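PDB 2CKS: endoglucanase E-5 from Thermobifida fusca, which hydrolyses internal beta-1,4-glucosidic linkages in cellulose, lichenin and cereal beta-D-glucans, a reaction carried out by the family 5 catalytic domain described here. Local coordinates for residues I86-T90 / K129-L133; R76-M82 / F118-I122; I59-Y65 / W262-N266; F39-L43 / Y267-F271. Residues are numbered along the deposited sequence.

Overall arrangement
The four contacts of this catalytic domain illustrate how a closed eight-stranded beta/alpha barrel is held at several depths. From the N terminus, the chain enters contact 4 at residues 39-43, after the first barrel strand, then contact 3 at strand 59-65. Helix 75-90 follows, giving residues 76-82 to contact 2 and 86-90 to contact 1. Helix 112-126 closes contact 2 before residues 129-133 close contact 1, so these two cross. Much later, the last barrel strand closes contact 3, and residues 267-271 directly after it close contact 4. Contact 4 thus encloses contact 3, which encloses the crossing pair, one between two outer helices, one between a helix and the entry to strand 132-135.

Contact 1 of 4, residues I86-T90 / K129-L133; sequences IDMAT and KTNVL. With NA (sodium ion), chain H.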
loop_
_atom_site.group_PDB
_atom_site.type_symbol
_atom_site.label_atom_id
_atom_site.label_comp_id
_atom_site.label_asym_id
_atom_site.label_seq_id
_atom_site.Cartn_x
_atom_site.Cartn_y
_atom_site.Cartn_z
ATOM N N ILE A 86 1.166 -11.293 8.347
ATOM C CA ILE A 86 2.162 -11.553 7.310
ATOM C C ILE A 86 2.195 -13.041 6.983
ATOM O O ILE A 86 2.236 -13.421 5.820
ATOM C CB ILE A 86 3.560 -11.056 7.744
ATOM C CG1 ILE A 86 3.595 -9.526 7.740
ATOM C CG2 ILE A 86 4.663 -11.583 6.805
ATOM C CD1 ILE A 86 4.724 -8.956 8.556
ATOM N N ASP A 87 2.193 -13.877 8.016
ATOM C CA ASP A 87 2.170 -15.326 7.826
ATOM C C ASP A 87 0.876 -15.787 7.156
ATOM O O ASP A 87 0.907 -16.637 6.281
ATOM C CB ASP A 87 2.350 -16.059 9.158
ATOM C CG ASP A 87 3.745 -15.907 9.723
ATOM O OD1 ASP A 87 4.656 -15.500 8.967
ATOM O OD2 ASP A 87 4.024 -16.167 10.920
ATOM N N MET A 88 -0.255 -15.209 7.549
ATOM C CA MET A 88 -1.539 -15.588 6.969
ATOM C C MET A 88 -1.579 -15.248 5.486
ATOM O O MET A 88 -2.021 -16.047 4.669
ATOM C CB MET A 88 -2.691 -14.886 7.690
ATOM C CG MET A 88 -2.994 -15.460 9.036
ATOM S SD MET A 88 -4.360 -14.627 9.842
ATOM C CE MET A 88 -5.774 -15.404 9.020
ATOM N N ALA A 89 -1.100 -14.065 5.134
ATOM C CA ALA A 89 -1.085 -13.655 3.734
ATOM C C ALA A 89 -0.200 -14.584 2.922
ATOM O O ALA A 89 -0.556 -14.996 1.827
ATOM C CB ALA A 89 -0.617 -12.254 3.609
ATOM N N THR A 90 0.956 -14.921 3.478
ATOM C CA THR A 90 1.911 -15.805 2.819
ATOM C C THR A 90 1.322 -17.196 2.598
ATOM O O THR A 90 1.518 -17.794 1.541
ATOM C CB THR A 90 3.198 -15.881 3.655
ATOM O OG1 THR A 90 3.758 -14.562 3.783
ATOM C CG2 THR A 90 4.278 -16.684 2.943
ATOM N N LYS A 129 11.525 -14.763 3.763
ATOM C CA LYS A 129 10.423 -14.596 2.817
ATOM C C LYS A 129 10.867 -13.752 1.629
ATOM O O LYS A 129 11.752 -12.911 1.768
ATOM C CB LYS A 129 9.225 -13.922 3.493
ATOM C CG LYS A 129 8.535 -14.780 4.552
ATOM C CD LYS A 129 7.256 -14.118 5.040
ATOM C CE LYS A 129 6.429 -15.031 5.929
ATOM N NZ LYS A 129 7.110 -15.360 7.211
ATOM N N THR A 130 10.261 -13.984 0.473
ATOM C CA THR A 130 10.536 -13.195 -0.722
ATOM C C THR A 130 9.319 -12.396 -1.197
ATOM O O THR A 130 9.360 -11.772 -2.253
ATOM C CB THR A 130 11.011 -14.117 -1.858
ATOM O OG1 THR A 130 10.036 -15.136 -2.106
ATOM C CG2 THR A 130 12.264 -14.881 -1.447
ATOM N N ASN A 131 8.250 -12.404 -0.408
ATOM C CA ASN A 131 6.975 -11.816 -0.810
ATOM C C ASN A 131 6.553 -10.613 0.016
ATOM O O ASN A 131 5.423 -10.149 -0.110
ATOM C CB ASN A 131 5.865 -12.883 -0.744
ATOM C CG ASN A 131 5.611 -13.376 0.674
ATOM O OD1 ASN A 131 6.537 -13.787 1.369
ATOM N ND2 ASN A 131 4.352 -13.337 1.111
ATOM N N VAL A 132 7.460 -10.108 0.840
ATOM C CA VAL A 132 7.172 -8.998 1.741
ATOM C C VAL A 132 7.885 -7.739 1.237
ATOM O O VAL A 132 9.084 -7.769 0.946
ATOM C CB VAL A 132 7.633 -9.329 3.169
ATOM C CG1 VAL A 132 7.280 -8.209 4.126
ATOM C CG2 VAL A 132 7.003 -10.647 3.646
ATOM N N LEU A 133 7.117 -6.657 1.104
ATOM C CA LEU A 133 7.602 -5.326 0.752
ATOM C C LEU A 133 7.336 -4.416 1.960
ATOM O O LEU A 133 6.359 -4.594 2.682
ATOM C CB LEU A 133 6.853 -4.779 -0.463
ATOM C CG LEU A 133 6.989 -5.531 -1.789
ATOM C CD1 LEU A 133 6.073 -6.741 -1.844
ATOM C CD2 LEU A 133 6.701 -4.596 -2.964
HETATM NA NA NA H . 13.821 -11.457 2.104
HETATM O O HOH W 1 15.208 -13.022 0.919
HETATM O O HOH W 2 13.495 -10.064 1.050
HETATM O O HOH W 3 12.838 -10.353 -0.188
HETATM O O HOH W 4 11.612 -10.482 3.598
#
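The last turn of helix 75-90 faces the loop that leads into strand 132-135, with CA atoms 7.4 Å apart for Thr90 and Asn131 and 7.9 Å for Ile86 and Val132. The contact thus joins the C-terminal end of an outer helix of the beta/alpha barrel to the entry of a barrel strand, on the face opposite the active site. Ile86 CG2 lies 4.0 Å from Val132 CG2 and equally far from Lys129 CE, forming the apolar part. Beside it, Lys129 reaches across to the helix, NZ 3.0 Å from Asp87 OD1 in a salt bridge; NZ also hydrogen-bonds to His126. Thr90 OG1 donates to Ile86 O (2.8 Å) within its own helix and accepts from Asn131 ND2 (3.0 Å, nearly linear), while that amide also reaches Leu94 O. Lys129 also offers its carbonyl O to sodium at 2.5 Å, a site completed by Ala127, Asp163, Asp165 and waters. Lys129 therefore works in two directions: its ammonium joins the loop to Asp87, while its backbone oxygen coordinates metal.

Contact 2 of 4, residues R76-M82 / F118-I122; sequences RGFTDRM and FFAEI
In a beta/alpha barrel, successive helices pack side by side around the outside of the sheet, and this contact is an example: helix 75-90 precedes strand 95-101 and helix 112-126 follows it. Both segments, 76-82 and 118-122, are regular alpha-helix. They run in roughly the same direction, with their axes 11.1 Å apart at closest approach and a signed crossing angle of -35°. Thr79 and Phe118 set the register, their CA atoms 7.1 Å apart.

The polar interactions lie at the outer side. Arg76 (chi1 t, chi2 p, chi3 -99°) folds its guanidinium toward Glu121, whose chi1 and chi2 are both t, and makes a two-pronged salt bridge: NH2 to OE1 at 2.7 Å and NH1 to OE2 at 3.1 Å. The same Arg76 NH2 reaches Asp80 OD1 at 3.0 Å, one turn along its own helix, so the three residues form a network, and Glu121 OE1 also accepts from His83.

Van der Waals packing continues inward. Thr79 (chi1 m) gives its hydroxyl to Pro75 O, while its CG2 approaches Glu121 CD at 3.6 Å and Ile122 CD1 at 4.4 Å. The Phe118 ring (chi1 t), which also meets Trp100 and Met64 of the sheet, turns its edge to helix 75-90: Thr79 OG1 lies 3.8 Å from Phe118 CD1, and Met82 (m, m, m) CG lies 4.2 Å from Phe118 CE1.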
loop_
_atom_site.group_PDB
_atom_site.type_symbol
_atom_site.label_atom_id
_atom_site.label_comp_id
_atom_site.label_asym_id
_atom_site.label_seq_id
_atom_site.Cartn_x
_atom_site.Cartn_y
_atom_site.Cartn_z
ATOM N N ARG A 76 3.828 -4.165 21.422
ATOM C CA ARG A 76 3.952 -5.615 21.418
ATOM C C ARG A 76 2.753 -6.311 20.763
ATOM O O ARG A 76 2.919 -7.180 19.906
ATOM C CB ARG A 76 4.156 -6.111 22.857
ATOM C CG ARG A 76 4.544 -7.559 22.990
ATOM C CD ARG A 76 5.964 -7.846 22.557
ATOM N NE ARG A 76 5.942 -8.378 21.212
ATOM C CZ ARG A 76 6.800 -8.079 20.239
ATOM N NH1 ARG A 76 7.819 -7.243 20.418
ATOM N NH2 ARG A 76 6.619 -8.649 19.064
ATOM N N GLY A 77 1.539 -5.928 21.152
ATOM C CA GLY A 77 0.347 -6.562 20.613
ATOM C C GLY A 77 0.185 -6.301 19.120
ATOM O O GLY A 77 -0.159 -7.199 18.365
ATOM N N PHE A 78 0.438 -5.071 18.701
ATOM C CA PHE A 78 0.327 -4.725 17.282
ATOM C C PHE A 78 1.387 -5.434 16.454
ATOM O O PHE A 78 1.092 -5.913 15.364
ATOM C CB PHE A 78 0.374 -3.215 17.043
ATOM C CG PHE A 78 -0.947 -2.533 17.235
ATOM C CD1 PHE A 78 -1.872 -2.461 16.197
ATOM C CD2 PHE A 78 -1.274 -1.970 18.457
ATOM C CE1 PHE A 78 -3.101 -1.836 16.388
ATOM C CE2 PHE A 78 -2.489 -1.339 18.645
ATOM C CZ PHE A 78 -3.400 -1.272 17.611
ATOM N N THR A 79 2.606 -5.530 16.973
ATOM C CA THR A 79 3.666 -6.222 16.250
ATOM C C THR A 79 3.330 -7.709 16.087
ATOM O O THR A 79 3.502 -8.274 15.009
ATOM C CB THR A 79 5.002 -6.050 16.982
ATOM O OG1 THR A 79 5.305 -4.657 17.116
ATOM C CG2 THR A 79 6.166 -6.626 16.164
ATOM N N ASP A 80 2.829 -8.335 17.149
ATOM C CA ASP A 80 2.491 -9.751 17.091
ATOM C C ASP A 80 1.364 -10.000 16.096
ATOM O O ASP A 80 1.382 -10.986 15.372
ATOM C CB ASP A 80 2.119 -10.294 18.473
ATOM C CG ASP A 80 3.330 -10.535 19.352
ATOM O OD1 ASP A 80 4.453 -10.688 18.817
ATOM O OD2 ASP A 80 3.243 -10.591 20.597
ATOM N N ARG A 81 0.393 -9.096 16.033
ATOM C CA ARG A 81 -0.678 -9.247 15.057
ATOM C C ARG A 81 -0.160 -9.082 13.620
ATOM O O ARG A 81 -0.614 -9.774 12.703
ATOM C CB ARG A 81 -1.810 -8.280 15.356
ATOM C CG ARG A 81 -2.955 -8.305 14.366
ATOM C CD ARG A 81 -3.584 -9.680 14.162
ATOM N NE ARG A 81 -4.878 -9.531 13.510
ATOM C CZ ARG A 81 -5.531 -10.490 12.873
ATOM N NH1 ARG A 81 -5.032 -11.713 12.757
ATOM N NH2 ARG A 81 -6.706 -10.211 12.330
ATOM N N MET A 82 0.782 -8.168 13.429
ATOM C CA MET A 82 1.375 -7.975 12.115
ATOM C C MET A 82 2.131 -9.228 11.672
ATOM O O MET A 82 1.995 -9.652 10.535
ATOM C CB MET A 82 2.269 -6.738 12.095
ATOM C CG MET A 82 1.495 -5.421 12.171
ATOM S SD MET A 82 0.429 -5.065 10.759
ATOM C CE MET A 82 1.625 -4.454 9.587
ATOM N N PHE A 118 10.278 -1.382 15.140
ATOM C CA PHE A 118 9.294 -2.249 14.503
ATOM C C PHE A 118 9.894 -2.931 13.274
ATOM O O PHE A 118 9.816 -4.141 13.145
ATOM C CB PHE A 118 8.043 -1.448 14.126
ATOM C CG PHE A 118 7.061 -2.204 13.260
ATOM C CD1 PHE A 118 6.216 -3.159 13.800
ATOM C CD2 PHE A 118 6.968 -1.936 11.898
ATOM C CE1 PHE A 118 5.319 -3.842 12.985
ATOM C CE2 PHE A 118 6.074 -2.609 11.101
ATOM C CZ PHE A 118 5.258 -3.546 11.630
ATOM N N PHE A 119 10.489 -2.149 12.379
ATOM C CA PHE A 119 11.028 -2.708 11.138
ATOM C C PHE A 119 12.219 -3.634 11.383
ATOM O O PHE A 119 12.377 -4.613 10.674
ATOM C CB PHE A 119 11.351 -1.607 10.123
ATOM C CG PHE A 119 10.140 -1.101 9.380
ATOM C CD1 PHE A 119 9.436 -1.944 8.533
ATOM C CD2 PHE A 119 9.701 0.206 9.525
ATOM C CE1 PHE A 119 8.318 -1.496 7.861
ATOM C CE2 PHE A 119 8.590 0.661 8.840
ATOM C CZ PHE A 119 7.902 -0.189 8.008
ATOM N N ALA A 120 13.024 -3.366 12.402
ATOM C CA ALA A 120 14.100 -4.290 12.755
ATOM C C ALA A 120 13.517 -5.651 13.111
ATOM O O ALA A 120 14.014 -6.677 12.671
ATOM C CB ALA A 120 14.914 -3.757 13.906
ATOM N N GLU A 121 12.451 -5.662 13.907
ATOM C CA GLU A 121 11.828 -6.922 14.297
ATOM C C GLU A 121 11.195 -7.640 13.096
ATOM O O GLU A 121 11.369 -8.851 12.916
ATOM C CB GLU A 121 10.786 -6.721 15.395
ATOM C CG GLU A 121 10.100 -8.037 15.725
ATOM C CD GLU A 121 9.334 -8.064 17.026
ATOM O OE1 GLU A 121 8.605 -9.070 17.220
ATOM O OE2 GLU A 121 9.444 -7.116 17.836
ATOM N N ILE A 122 10.474 -6.895 12.268
ATOM C CA ILE A 122 9.791 -7.482 11.128
ATOM C C ILE A 122 10.810 -8.027 10.135
ATOM O O ILE A 122 10.696 -9.156 9.679
ATOM C CB ILE A 122 8.888 -6.439 10.441
ATOM C CG1 ILE A 122 7.759 -5.985 11.374
ATOM C CG2 ILE A 122 8.346 -6.982 9.111
ATOM C CD1 ILE A 122 6.775 -7.056 11.805
#

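Contact 3 of 4, residues I59-Y65 / W262-N266; sequences IIRLSMY and WTKWN
In the closed eight-stranded parallel beta/alpha (TIM) barrel, interior side chains of non-adjacent strands meet. Extended strands 59-65 and 262-265 flank strand 29-32; their axes approach to 7.5 Å at a signed crossing angle of -54°, with Arg61 and Thr263 CA 6.7 Å apart and both CA-to-CB bonds toward the other strand. Thr263 (chi1 p) sets CG2 3.7 Å from Ile59 CG2 and OG1 3.7 Å from Arg61 CD; its hydroxyl hydrogen-bonds to Thr230 O. Trp265 (chi1 t, chi2 -111°), followed by a cis peptide, brings the six-membered part of its indole up to Ser63 and Tyr65: CZ3 lies 3.7 Å from Ser63 OG, which sits at the ring edge and hydrogen-bonds to Asp99, and CZ2 3.9 Å from Tyr65 OH. Arg61 (chi1 to chi3 t) extends until NH1 is 3.9 Å from Trp265 CZ3. No hydrogen bond links the segments. Salt bridges from Arg61 NE to Glu135 and NH1 to Glu231, the probable nucleophile, and a hydrogen bond from NH2 to Asn138 place this packing beside the catalytic centre.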
loop_
_atom_site.group_PDB
_atom_site.type_symbol
_atom_site.label_atom_id
_atom_site.label_comp_id
_atom_site.label_asym_id
_atom_site.label_seq_id
_atom_site.Cartn_x
_atom_site.Cartn_y
_atom_site.Cartn_z
ATOM N N ILE A 59 -1.810 -9.198 -3.921
ATOM C CA ILE A 59 -1.099 -8.503 -2.861
ATOM C C ILE A 59 -2.100 -7.903 -1.874
ATOM O O ILE A 59 -3.219 -7.519 -2.250
ATOM C CB ILE A 59 -0.191 -7.424 -3.523
ATOM C CG1 ILE A 59 0.720 -6.717 -2.521
ATOM C CG2 ILE A 59 -1.005 -6.405 -4.289
ATOM C CD1 ILE A 59 1.906 -6.035 -3.205
ATOM N N ILE A 60 -1.695 -7.857 -0.614
ATOM C CA ILE A 60 -2.460 -7.221 0.451
ATOM C C ILE A 60 -1.527 -6.260 1.170
ATOM O O ILE A 60 -0.387 -6.598 1.491
ATOM C CB ILE A 60 -3.063 -8.260 1.438
ATOM C CG1 ILE A 60 -3.948 -7.557 2.482
ATOM C CG2 ILE A 60 -1.995 -9.086 2.124
ATOM C CD1 ILE A 60 -4.781 -8.479 3.307
ATOM N N ARG A 61 -2.018 -5.058 1.409
ATOM C CA ARG A 61 -1.303 -4.085 2.209
ATOM C C ARG A 61 -1.898 -4.086 3.609
ATOM O O ARG A 61 -3.108 -3.903 3.784
ATOM C CB ARG A 61 -1.429 -2.726 1.556
ATOM C CG ARG A 61 -0.870 -1.560 2.334
ATOM C CD ARG A 61 -1.198 -0.334 1.581
ATOM N NE ARG A 61 -0.602 0.917 1.993
ATOM C CZ ARG A 61 -1.298 1.995 2.350
ATOM N NH1 ARG A 61 -2.618 1.975 2.494
ATOM N NH2 ARG A 61 -0.654 3.109 2.591
ATOM N N LEU A 62 -1.041 -4.320 4.599
ATOM C CA LEU A 62 -1.435 -4.351 5.999
ATOM C C LEU A 62 -1.187 -2.986 6.632
ATOM O O LEU A 62 -0.046 -2.618 6.910
ATOM C CB LEU A 62 -0.638 -5.437 6.726
ATOM C CG LEU A 62 -0.731 -6.839 6.120
ATOM C CD1 LEU A 62 0.237 -7.782 6.824
ATOM C CD2 LEU A 62 -2.143 -7.376 6.185
ATOM N N SER A 63 -2.255 -2.226 6.844
ATOM C CA SER A 63 -2.145 -0.840 7.257
ATOM C C SER A 63 -2.205 -0.745 8.768
ATOM O O SER A 63 -3.237 -1.012 9.377
ATOM C CB SER A 63 -3.245 0.007 6.619
ATOM O OG SER A 63 -3.063 0.062 5.209
ATOM N N MET A 64 -1.081 -0.385 9.360
ATOM C CA MET A 64 -0.974 -0.228 10.802
ATOM C C MET A 64 -0.739 1.236 11.146
ATOM O O MET A 64 0.367 1.753 10.995
ATOM C CB MET A 64 0.176 -1.073 11.340
ATOM C CG MET A 64 0.320 -1.036 12.869
ATOM S SD MET A 64 1.690 -2.030 13.442
ATOM C CE MET A 64 3.069 -0.970 12.967
ATOM N N TYR A 65 -1.792 1.909 11.595
ATOM C CA TYR A 65 -1.668 3.256 12.125
ATOM C C TYR A 65 -0.782 3.224 13.363
ATOM O O TYR A 65 -0.704 2.217 14.059
ATOM C CB TYR A 65 -3.019 3.816 12.532
ATOM C CG TYR A 65 -3.927 4.297 11.430
ATOM C CD1 TYR A 65 -4.485 3.413 10.519
ATOM C CD2 TYR A 65 -4.267 5.640 11.332
ATOM C CE1 TYR A 65 -5.351 3.843 9.537
ATOM C CE2 TYR A 65 -5.135 6.085 10.343
ATOM C CZ TYR A 65 -5.671 5.178 9.454
ATOM O OH TYR A 65 -6.533 5.599 8.466
ATOM N N TRP A 262 -1.015 -1.694 -7.598
ATOM C CA TRP A 262 -1.903 -0.952 -6.724
ATOM C C TRP A 262 -2.611 -1.803 -5.685
ATOM O O TRP A 262 -2.837 -3.000 -5.877
ATOM C CB TRP A 262 -2.954 -0.183 -7.534
ATOM C CG TRP A 262 -3.756 -0.929 -8.611
ATOM C CD1 TRP A 262 -3.539 -0.877 -9.956
ATOM C CD2 TRP A 262 -4.947 -1.725 -8.437
ATOM N NE1 TRP A 262 -4.497 -1.598 -10.631
ATOM C CE2 TRP A 262 -5.377 -2.127 -9.726
ATOM C CE3 TRP A 262 -5.672 -2.172 -7.322
ATOM C CZ2 TRP A 262 -6.496 -2.939 -9.928
ATOM C CZ3 TRP A 262 -6.803 -2.960 -7.533
ATOM C CH2 TRP A 262 -7.198 -3.334 -8.821
ATOM N N THR A 263 -2.954 -1.147 -4.579
ATOM C CA THR A 263 -3.808 -1.712 -3.543
ATOM C C THR A 263 -4.881 -0.691 -3.202
ATOM O O THR A 263 -4.565 0.407 -2.738
ATOM C CB THR A 263 -2.990 -2.100 -2.269
ATOM O OG1 THR A 263 -2.034 -1.080 -1.938
ATOM C CG2 THR A 263 -2.172 -3.343 -2.507
ATOM N N LYS A 264 -6.146 -1.050 -3.415
ATOM C CA LYS A 264 -7.244 -0.121 -3.206
ATOM C C LYS A 264 -7.601 -0.005 -1.725
ATOM O O LYS A 264 -7.589 -0.988 -0.987
ATOM C CB LYS A 264 -8.488 -0.548 -3.993
ATOM C CG LYS A 264 -9.685 0.370 -3.773
ATOM C CD LYS A 264 -10.848 0.067 -4.673
ATOM C CE LYS A 264 -11.886 1.160 -4.574
ATOM N NZ LYS A 264 -12.359 1.369 -3.175
ATOM N N TRP A 265 -7.933 1.214 -1.317
ATOM C CA TRP A 265 -8.450 1.502 0.012
ATOM C C TRP A 265 -9.966 1.329 -0.060
ATOM O O TRP A 265 -10.607 2.035 -0.835
ATOM C CB TRP A 265 -8.112 2.957 0.324
ATOM C CG TRP A 265 -8.341 3.425 1.720
ATOM C CD1 TRP A 265 -9.291 4.307 2.129
ATOM C CD2 TRP A 265 -7.559 3.111 2.886
ATOM N NE1 TRP A 265 -9.182 4.528 3.480
ATOM C CE2 TRP A 265 -8.126 3.811 3.968
ATOM C CE3 TRP A 265 -6.451 2.291 3.129
ATOM C CZ2 TRP A 265 -7.617 3.728 5.262
ATOM C CZ3 TRP A 265 -5.951 2.202 4.417
ATOM C CH2 TRP A 265 -6.535 2.924 5.465
ATOM N N ASN A 266 -10.580 0.409 0.685
ATOM C CA ASN A 266 -9.945 -0.524 1.615
ATOM C C ASN A 266 -10.834 -1.770 1.809
ATOM O O ASN A 266 -12.020 -1.752 1.455
ATOM C CB ASN A 266 -9.704 0.163 2.960
ATOM C CG ASN A 266 -10.990 0.638 3.612
ATOM O OD1 ASN A 266 -11.718 -0.155 4.212
ATOM N ND2 ASN A 266 -11.294 1.931 3.471
#

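Contact 4 of 4, residues F39-L43 / Y267-F271; sequences FDHCL and YSDDF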
loop_
_atom_site.group_PDB
_atom_site.type_symbol
_atom_site.label_atom_id
_atom_site.label_comp_id
_atom_site.label_asym_id
_atom_site.label_seq_id
_atom_site.Cartn_x
_atom_site.Cartn_y
_atom_site.Cartn_z
ATOM N N PHE A 39 -10.351 -2.151 12.415
ATOM C CA PHE A 39 -11.011 -3.128 11.544
ATOM C C PHE A 39 -10.276 -4.453 11.513
ATOM O O PHE A 39 -10.237 -5.138 10.497
ATOM C CB PHE A 39 -11.203 -2.556 10.135
ATOM C CG PHE A 39 -12.085 -1.353 10.114
ATOM C CD1 PHE A 39 -13.465 -1.487 10.140
ATOM C CD2 PHE A 39 -11.534 -0.079 10.130
ATOM C CE1 PHE A 39 -14.274 -0.358 10.169
ATOM C CE2 PHE A 39 -12.345 1.039 10.155
ATOM C CZ PHE A 39 -13.712 0.891 10.173
ATOM N N ASP A 40 -9.698 -4.808 12.649
ATOM C CA ASP A 40 -9.039 -6.084 12.804
ATOM C C ASP A 40 -10.023 -7.224 12.621
ATOM O O ASP A 40 -9.660 -8.276 12.103
ATOM C CB ASP A 40 -8.446 -6.179 14.198
ATOM C CG ASP A 40 -7.412 -7.238 14.302
ATOM O OD1 ASP A 40 -7.418 -7.961 15.325
ATOM O OD2 ASP A 40 -6.561 -7.416 13.408
ATOM N N HIS A 41 -11.268 -7.009 13.056
ATOM C CA HIS A 41 -12.324 -8.027 12.948
ATOM C C HIS A 41 -12.742 -8.355 11.498
ATOM O O HIS A 41 -13.436 -9.354 11.262
ATOM C CB HIS A 41 -13.541 -7.654 13.840
ATOM C CG HIS A 41 -14.210 -6.365 13.466
ATOM N ND1 HIS A 41 -13.579 -5.141 13.550
ATOM C CD2 HIS A 41 -15.461 -6.111 13.015
ATOM C CE1 HIS A 41 -14.405 -4.193 13.139
ATOM N NE2 HIS A 41 -15.554 -4.755 12.813
ATOM N N CYS A 42 -12.323 -7.525 10.539
ATOM C CA CYS A 42 -12.553 -7.779 9.117
ATOM C C CYS A 42 -11.488 -8.659 8.479
ATOM O O CYS A 42 -11.583 -8.977 7.298
ATOM C CB CYS A 42 -12.606 -6.464 8.341
ATOM S SG CYS A 42 -14.150 -5.576 8.569
ATOM N N LEU A 43 -10.467 -9.027 9.247
ATOM C CA LEU A 43 -9.345 -9.805 8.724
ATOM C C LEU A 43 -9.343 -11.170 9.392
ATOM O O LEU A 43 -8.817 -11.355 10.470
ATOM C CB LEU A 43 -8.026 -9.070 8.966
ATOM C CG LEU A 43 -8.011 -7.598 8.548
ATOM C CD1 LEU A 43 -6.693 -6.958 8.934
ATOM C CD2 LEU A 43 -8.264 -7.465 7.070
ATOM N N TYR A 267 -10.247 -2.824 2.384
ATOM C CA TYR A 267 -10.891 -4.115 2.630
ATOM C C TYR A 267 -11.454 -4.154 4.056
ATOM O O TYR A 267 -10.852 -4.733 4.980
ATOM C CB TYR A 267 -9.857 -5.235 2.433
ATOM C CG TYR A 267 -10.435 -6.594 2.125
ATOM C CD1 TYR A 267 -11.092 -6.841 0.916
ATOM C CD2 TYR A 267 -10.313 -7.641 3.031
ATOM C CE1 TYR A 267 -11.603 -8.097 0.621
ATOM C CE2 TYR A 267 -10.836 -8.903 2.742
ATOM C CZ TYR A 267 -11.478 -9.121 1.539
ATOM O OH TYR A 267 -12.002 -10.366 1.268
ATOM N N SER A 268 -12.574 -3.471 4.246
ATOM C CA SER A 268 -13.261 -3.395 5.539
ATOM C C SER A 268 -14.736 -3.125 5.298
ATOM O O SER A 268 -15.153 -2.880 4.168
ATOM C CB SER A 268 -12.683 -2.284 6.417
ATOM O OG SER A 268 -13.272 -1.030 6.128
ATOM N N ASP A 269 -15.504 -3.130 6.382
ATOM C CA ASP A 269 -16.915 -2.767 6.340
ATOM C C ASP A 269 -17.185 -1.438 7.051
ATOM O O ASP A 269 -18.253 -1.231 7.623
ATOM C CB ASP A 269 -17.787 -3.913 6.871
ATOM C CG ASP A 269 -17.664 -4.117 8.363
ATOM O OD1 ASP A 269 -16.696 -3.617 8.983
ATOM O OD2 ASP A 269 -18.515 -4.784 8.995
ATOM N N ASP A 270 -16.222 -0.531 6.974
ATOM C CA ASP A 270 -16.421 0.846 7.411
ATOM C C ASP A 270 -17.616 1.451 6.672
ATOM O O ASP A 270 -17.952 1.025 5.563
ATOM C CB ASP A 270 -15.165 1.665 7.134
ATOM C CG ASP A 270 -15.261 3.060 7.667
ATOM O OD1 ASP A 270 -14.933 3.995 6.901
ATOM O OD2 ASP A 270 -15.660 3.316 8.825
ATOM N N PHE A 271 -18.254 2.452 7.271
ATOM C CA PHE A 271 -19.444 3.059 6.663
ATOM C C PHE A 271 -19.179 3.807 5.353
ATOM O O PHE A 271 -20.087 3.978 4.537
ATOM C CB PHE A 271 -20.151 3.984 7.666
ATOM C CG PHE A 271 -19.466 5.309 7.877
ATOM C CD1 PHE A 271 -18.538 5.474 8.898
ATOM C CD2 PHE A 271 -19.772 6.404 7.065
ATOM C CE1 PHE A 271 -17.911 6.703 9.100
ATOM C CE2 PHE A 271 -19.149 7.633 7.258
ATOM C CZ PHE A 271 -18.218 7.787 8.272
HETATM O O HOH W 5 -17.042 -2.819 11.418
#
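This is a loop-to-loop contact between the connection from the first barrel strand to helix 45-54 and the segment after the last strand, on the C-terminal face that carries the active site of beta/alpha barrels. Residues 39-43, with a 3-10 turn at 40-42, pack against irregular residues 267-271, the CA atoms of Cys42 and Ser268 5.7 Å apart. Phe39 is central: Ser268 CB makes an off-centre CH-pi contact, 4.3 Å from the ring centroid, and Asp270 OD2, whose carboxylate forms a salt bridge with Arg272, lies obliquely 3.4 Å from Phe39 CZ. Ser268 OG accepts from Asp270 N at 3.1 Å in an ST turn and hydrogen-bonds with Asn266 OD1. Cys42 SG lies 3.8 Å from Ser268 CA and 3.2 Å from Asp269 OD1, and its disulfide to Cys282 ties the turn covalently to helix 281-284. A water bridges the segments, which share no direct hydrogen bond, 2.8 Å from His41 NE2 and donating to Asp269 OD1 at 2.6 Å. Asp269 OD2 accepts from Cys282 N on that helix. Phe39 stacks on His34, Tyr267 OH hydrogen-bonds to Ser47 of helix 45-54, and Arg81 of helix 75-90 salt-bridges Asp40 and hydrogen-bonds to Leu43 O.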